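Local coordinates for protein kinase, putative (Bodo saltans, PDB 6TLY) that is a kinetoplastid kinetochore protein, KKT2, whose zinc-binding central domain probably serves centromere localization and which probably also carries serine/threonine kinase activity, at residues M17-K22 and K45-R50; C32-Q37 and C54-C59. All coordinates share one frame; numbering follows the deposited sequence.

Contact 1 of 2, residues M17-K22 and K45-R50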
loop_
_atom_site.group_PDB
_atom_site.type_symbol
_atom_site.label_atom_id
_atom_site.label_comp_id
_atom_site.label_asym_id
_atom_site.label_seq_id
_atom_site.Cartn_x
_atom_site.Cartn_y
_atom_site.Cartn_z
ATOM N N MET A 17 7.362 0.395 -5.043
ATOM C CA MET A 17 5.979 0.107 -5.469
ATOM C C MET A 17 5.839 0.102 -6.994
ATOM O O MET A 17 6.595 0.780 -7.657
ATOM C CB MET A 17 5.026 1.107 -4.832
ATOM C CG MET A 17 4.848 0.812 -3.378
ATOM S SD MET A 17 3.757 1.912 -2.590
ATOM C CE MET A 17 2.184 1.228 -3.050
ATOM N N GLU A 18 4.906 -0.707 -7.485
ATOM C CA GLU A 18 4.640 -0.841 -8.931
ATOM C C GLU A 18 3.550 0.160 -9.335
ATOM O O GLU A 18 2.543 0.216 -8.682
ATOM C CB GLU A 18 4.206 -2.281 -9.206
ATOM C CG GLU A 18 4.110 -2.666 -10.669
ATOM C CD GLU A 18 3.751 -4.127 -10.946
ATOM O OE1 GLU A 18 4.033 -4.972 -10.097
ATOM O OE2 GLU A 18 3.167 -4.412 -12.003
ATOM N N ARG A 19 3.788 0.912 -10.397
ATOM C CA ARG A 19 2.760 1.836 -10.916
ATOM C C ARG A 19 1.796 1.024 -11.795
ATOM O O ARG A 19 2.263 0.234 -12.611
ATOM C CB ARG A 19 3.413 2.971 -11.703
ATOM C CG ARG A 19 2.436 3.964 -12.302
ATOM C CD ARG A 19 3.097 5.141 -12.994
ATOM N NE ARG A 19 3.912 4.646 -14.074
ATOM C CZ ARG A 19 3.490 4.412 -15.300
ATOM N NH1 ARG A 19 2.249 4.688 -15.644
ATOM N NH2 ARG A 19 4.326 3.919 -16.184
ATOM N N HIS A 20 0.497 1.197 -11.578
ATOM C CA HIS A 20 -0.530 0.557 -12.393
ATOM C C HIS A 20 -1.279 1.659 -13.139
ATOM O O HIS A 20 -1.999 2.467 -12.541
ATOM C CB HIS A 20 -1.476 -0.300 -11.544
ATOM C CG HIS A 20 -0.790 -1.471 -10.925
ATOM N ND1 HIS A 20 -0.675 -2.676 -11.599
ATOM C CD2 HIS A 20 -0.165 -1.578 -9.731
ATOM C CE1 HIS A 20 -0.013 -3.484 -10.782
ATOM N NE2 HIS A 20 0.313 -2.870 -9.646
ATOM N N GLY A 21 -1.030 1.732 -14.434
ATOM C CA GLY A 21 -1.648 2.740 -15.282
ATOM C C GLY A 21 -2.778 2.229 -16.148
ATOM O O GLY A 21 -3.424 3.010 -16.844
ATOM N N LYS A 22 -3.027 0.933 -16.072
ATOM C CA LYS A 22 -4.110 0.269 -16.823
ATOM C C LYS A 22 -4.961 -0.535 -15.843
ATOM O O LYS A 22 -4.481 -0.906 -14.790
ATOM C CB LYS A 22 -3.548 -0.591 -17.961
ATOM N N LYS A 45 -5.396 10.608 -15.258
ATOM C CA LYS A 45 -5.460 11.597 -14.189
ATOM C C LYS A 45 -5.416 10.920 -12.811
ATOM O O LYS A 45 -4.785 11.445 -11.898
ATOM C CB LYS A 45 -6.738 12.439 -14.342
ATOM C CG LYS A 45 -7.001 13.441 -13.215
ATOM C CD LYS A 45 -8.468 13.869 -13.206
ATOM C CE LYS A 45 -8.822 14.773 -12.047
ATOM N NZ LYS A 45 -8.130 16.095 -12.126
ATOM N N ALA A 46 -6.064 9.750 -12.662
ATOM C CA ALA A 46 -6.118 9.058 -11.379
ATOM C C ALA A 46 -5.670 7.614 -11.519
ATOM O O ALA A 46 -6.430 6.760 -11.983
ATOM C CB ALA A 46 -7.528 9.114 -10.810
ATOM N N TYR A 47 -4.422 7.350 -11.150
ATOM C CA TYR A 47 -3.848 6.014 -11.234
ATOM C C TYR A 47 -3.313 5.585 -9.861
ATOM O O TYR A 47 -3.503 6.316 -8.883
ATOM C CB TYR A 47 -2.830 5.861 -12.393
ATOM C CG TYR A 47 -1.744 6.915 -12.386
ATOM C CD1 TYR A 47 -1.982 8.188 -12.884
ATOM C CD2 TYR A 47 -0.466 6.622 -11.924
ATOM C CE1 TYR A 47 -0.991 9.164 -12.876
ATOM C CE2 TYR A 47 0.543 7.581 -11.936
ATOM C CZ TYR A 47 0.277 8.853 -12.412
ATOM O OH TYR A 47 1.261 9.813 -12.413
ATOM N N MET A 48 -2.703 4.402 -9.773
ATOM C CA MET A 48 -2.311 3.846 -8.495
ATOM C C MET A 48 -0.917 3.235 -8.467
ATOM O O MET A 48 -0.355 2.920 -9.509
ATOM C CB MET A 48 -3.340 2.775 -8.096
ATOM C CG MET A 48 -3.369 1.600 -9.048
ATOM S SD MET A 48 -4.299 0.157 -8.484
ATOM C CE MET A 48 -3.423 -0.220 -6.987
ATOM N N TYR A 49 -0.400 3.128 -7.258
ATOM C CA TYR A 49 0.850 2.403 -6.977
ATOM C C TYR A 49 0.503 1.292 -5.987
ATOM O O TYR A 49 -0.296 1.506 -5.113
ATOM C CB TYR A 49 1.890 3.370 -6.417
ATOM C CG TYR A 49 2.439 4.363 -7.409
ATOM C CD1 TYR A 49 1.778 5.542 -7.702
ATOM C CD2 TYR A 49 3.648 4.135 -8.032
ATOM C CE1 TYR A 49 2.296 6.466 -8.588
ATOM C CE2 TYR A 49 4.181 5.044 -8.925
ATOM C CZ TYR A 49 3.508 6.218 -9.203
ATOM O OH TYR A 49 4.038 7.095 -10.089
ATOM N N ARG A 50 1.117 0.134 -6.148
ATOM C CA ARG A 50 0.805 -0.977 -5.228
ATOM C C ARG A 50 2.054 -1.753 -4.813
ATOM O O ARG A 50 2.951 -1.917 -5.606
ATOM C CB ARG A 50 -0.218 -1.928 -5.866
ATOM C CG ARG A 50 -0.629 -3.115 -5.009
ATOM C CD ARG A 50 -1.651 -4.071 -5.578
ATOM N NE ARG A 50 -1.811 -5.306 -4.858
ATOM C CZ ARG A 50 -2.419 -5.431 -3.702
ATOM N NH1 ARG A 50 -2.941 -4.379 -3.107
ATOM N NH2 ARG A 50 -2.509 -6.609 -3.141
#
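R19 lays its aliphatic chain across the ring of Y49. CG sits over one face, 4.2 Å from the centroid of the Y49 ring, a CH-pi contact. CB packs near the rim at Y49 CE2. R19 CG is anti to the backbone N (chi1 179°), and CD goes on to touch Y49 OH and Y47 CE2, the latter at 3.7 Å. The other face of the pair of strands carries H20, M48 and R50. There H20 CB meets M48 CG at 3.7 Å in the modelled conformer of M48, and the imidazole atoms CD2 and NE2 rest on R50 CB. M17 CE lies against the backbone of Y49, 3.2 Å from Y49 O and 4.0 Å from Y49 CB. The backbones form an antiparallel ladder in a three-stranded sheet of the C1-like zinc-binding domain, with 18-20 at its edge and 48-51 in its centre. E18 and R50 are a hydrogen-bonded pair; H20 N donates to M48 O at 2.8 Å, while the return bond from M48 N to H20 O is weak, at 3.4 Å. Further out, E64 accepts hydrogen bonds from both Y47 OH and Y49 OH. An alanine at Y49 would probably leave the R19 chain without its ring to lie on and E64 without one hydroxyl partner. The R50 guanidinium makes salt bridges with E52, D55 and D57.

Contact 2 of 2, residues C32-Q37 and C54-C59. With ZN (zinc ion), chain C; ZN (zinc ion), chain B.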
loop_
_atom_site.group_PDB
_atom_site.type_symbol
_atom_site.label_atom_id
_atom_site.label_comp_id
_atom_site.label_asym_id
_atom_site.label_seq_id
_atom_site.Cartn_x
_atom_site.Cartn_y
_atom_site.Cartn_z
ATOM N N CYS A 32 -7.721 4.880 -1.256
ATOM C CA CYS A 32 -6.298 5.156 -1.005
ATOM C C CYS A 32 -5.903 4.902 0.423
ATOM O O CYS A 32 -6.583 5.402 1.318
ATOM C CB CYS A 32 -5.907 6.570 -1.415
ATOM S SG CYS A 32 -4.158 6.937 -1.128
ATOM N N ASN A 33 -4.864 4.091 0.632
ATOM C CA ASN A 33 -4.476 3.740 1.993
ATOM C C ASN A 33 -3.906 4.928 2.795
ATOM O O ASN A 33 -3.791 4.827 4.020
ATOM C CB ASN A 33 -3.542 2.578 1.987
ATOM C CG ASN A 33 -4.106 1.275 1.450
ATOM O OD1 ASN A 33 -3.414 0.274 1.449
ATOM N ND2 ASN A 33 -5.374 1.236 0.990
ATOM N N VAL A 34 -3.587 6.042 2.127
ATOM C CA VAL A 34 -3.095 7.244 2.808
ATOM C C VAL A 34 -4.207 8.298 2.955
ATOM O O VAL A 34 -4.499 8.725 4.073
ATOM C CB VAL A 34 -1.843 7.844 2.119
ATOM C CG1 VAL A 34 -1.437 9.180 2.764
ATOM C CG2 VAL A 34 -0.678 6.864 2.121
ATOM N N CYS A 35 -4.838 8.716 1.839
ATOM C CA CYS A 35 -5.825 9.802 1.898
ATOM C C CYS A 35 -7.294 9.359 1.924
ATOM O O CYS A 35 -8.151 10.223 1.964
ATOM C CB CYS A 35 -5.584 10.786 0.756
ATOM S SG CYS A 35 -6.088 10.153 -0.866
ATOM N N ASP A 36 -7.585 8.067 1.756
ATOM C CA ASP A 36 -8.940 7.506 1.743
ATOM C C ASP A 36 -9.790 7.884 0.499
ATOM O O ASP A 36 -10.974 7.547 0.459
ATOM C CB ASP A 36 -9.700 7.839 3.052
ATOM C CG ASP A 36 -10.826 6.873 3.345
ATOM O OD1 ASP A 36 -10.718 5.691 2.932
ATOM O OD2 ASP A 36 -11.834 7.301 3.965
ATOM N N GLN A 37 -9.203 8.541 -0.509
ATOM C CA GLN A 37 -9.939 8.911 -1.729
ATOM C C GLN A 37 -10.328 7.622 -2.492
ATOM O O GLN A 37 -9.509 6.714 -2.608
ATOM C CB GLN A 37 -9.081 9.862 -2.596
ATOM C CG GLN A 37 -9.310 9.861 -4.113
ATOM C CD GLN A 37 -8.266 10.673 -4.849
ATOM O OE1 GLN A 37 -7.188 10.171 -5.215
ATOM N NE2 GLN A 37 -8.557 11.950 -5.095
ATOM N N CYS A 54 2.740 -6.338 0.531
ATOM C CA CYS A 54 2.171 -5.669 1.703
ATOM C C CYS A 54 0.667 -5.430 1.595
ATOM O O CYS A 54 0.088 -4.968 2.579
ATOM C CB CYS A 54 2.890 -4.346 1.967
ATOM S SG CYS A 54 4.598 -4.522 2.548
ATOM N N ASP A 55 0.048 -5.623 0.399
ATOM C CA ASP A 55 -1.372 -5.294 0.108
ATOM C C ASP A 55 -1.569 -3.800 0.442
ATOM O O ASP A 55 -2.411 -3.441 1.267
ATOM C CB ASP A 55 -2.368 -6.165 0.902
ATOM C CG ASP A 55 -3.812 -5.847 0.551
ATOM O OD1 ASP A 55 -4.076 -5.515 -0.620
ATOM O OD2 ASP A 55 -4.669 -5.911 1.451
ATOM N N TYR A 56 -0.696 -2.979 -0.120
ATOM C CA TYR A 56 -0.667 -1.525 0.120
ATOM C C TYR A 56 -0.957 -0.815 -1.198
ATOM O O TYR A 56 -0.204 -0.982 -2.113
ATOM C CB TYR A 56 0.699 -1.123 0.656
ATOM C CG TYR A 56 0.833 0.305 1.093
ATOM C CD1 TYR A 56 0.118 0.795 2.164
ATOM C CD2 TYR A 56 1.697 1.161 0.449
ATOM C CE1 TYR A 56 0.269 2.097 2.601
ATOM C CE2 TYR A 56 1.859 2.465 0.871
ATOM C CZ TYR A 56 1.136 2.944 1.940
ATOM O OH TYR A 56 1.319 4.220 2.345
ATOM N N ASP A 57 -2.055 -0.078 -1.223
ATOM C CA ASP A 57 -2.544 0.644 -2.400
ATOM C C ASP A 57 -2.590 2.124 -2.149
ATOM O O ASP A 57 -3.203 2.547 -1.180
ATOM C CB ASP A 57 -3.994 0.229 -2.673
ATOM C CG ASP A 57 -4.126 -1.205 -3.077
ATOM O OD1 ASP A 57 -3.290 -1.664 -3.868
ATOM O OD2 ASP A 57 -5.055 -1.884 -2.568
ATOM N N VAL A 58 -1.941 2.879 -2.986
ATOM C CA VAL A 58 -1.961 4.373 -2.873
ATOM C C VAL A 58 -2.297 5.089 -4.233
ATOM O O VAL A 58 -1.881 4.741 -5.455
ATOM C CB VAL A 58 -0.622 4.853 -2.282
ATOM C CG1 VAL A 58 0.548 4.560 -3.192
ATOM C CG2 VAL A 58 -0.634 6.316 -1.902
ATOM N N CYS A 59 -2.992 6.239 -4.120
ATOM C CA CYS A 59 -3.309 7.030 -5.330
ATOM C C CYS A 59 -2.007 7.700 -5.851
ATOM O O CYS A 59 -1.032 7.811 -5.106
ATOM C CB CYS A 59 -4.413 8.064 -5.052
ATOM S SG CYS A 59 -3.886 9.512 -4.080
HETATM ZN ZN ZN C . -4.138 9.222 -1.774
HETATM ZN ZN ZN B . 5.752 -3.536 0.747
HETATM O O HOH W 1 -6.486 -1.277 -0.248
#
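The zinc ion of chain C joins C32, C35 and C59 across the contact. Their SG atoms bind it at 2.4 Å for C32 and 2.3 Å for the other two, and C62 from helix 60-65 is the fourth ligand. C59 is also the N-cap residue of that helix, and its side chain caps a backbone N just beyond it.

Backbone N-H groups bond to C32 SG and C35 SG. C59 N donates to C32 SG across the contact at 3.3 Å. V34 N and C35 N donate to the same sulfur from within the loop. Q37 N donates to C35 SG. Three N-H groups on one thiolate would probably help offset its negative charge.

N33 is gripped by D57. N33 N donates to D57 O at 2.9 Å. D57 N returns a bond to N33 OD1 at 3.0 Å, with the donor well above the plane of the amide carbonyl. K87 also donates to this oxygen. N33 ND2 bonds to D31 O, and a water links it to D57 OD2. R50 is the second partner of the D57 carboxylate.

Van der Waals contacts make up the rest. V34 CG2 meets Y56 OH at 3.3 Å. In the modelled conformer of V58, its CG2 lies 4.1 Å from V34 CG2 and also against C32 SG.

C54 SG binds the zinc ion of chain B, with C11, H15 and C51. Next to C54, D55 and Y56 pair opposite C51 as a G1 beta bulge. The segment 54-59 thus runs from one zinc site to the other, ending in strand 56-59. Along the chain the ligand pairs C11/H15 and C51/C54 alternate with C32/C35 and C59/C62, the cross-braced arrangement of C1-like domains.

Overall arrangement
From the N terminus the chain passes C11 and H15 of one zinc site and enters strand 18-20. Contact 1 closes the long loop from there to strand 48-51. Within that loop lie the hairpin 30-31/38-39 and its CxxC turn, the first half of contact 2. The chain then turns at C51 and C54 into strand 56-59, which completes contact 2. The two loops therefore cross. Strands 48-51 and 56-59 are sheet neighbours, so the contacts meet directly: Y49 N lies 2.8 Å from V58 O, a probable hydrogen bond. Contact 1 adds the edge strand; contact 2 fastens the sheet to the second zinc site.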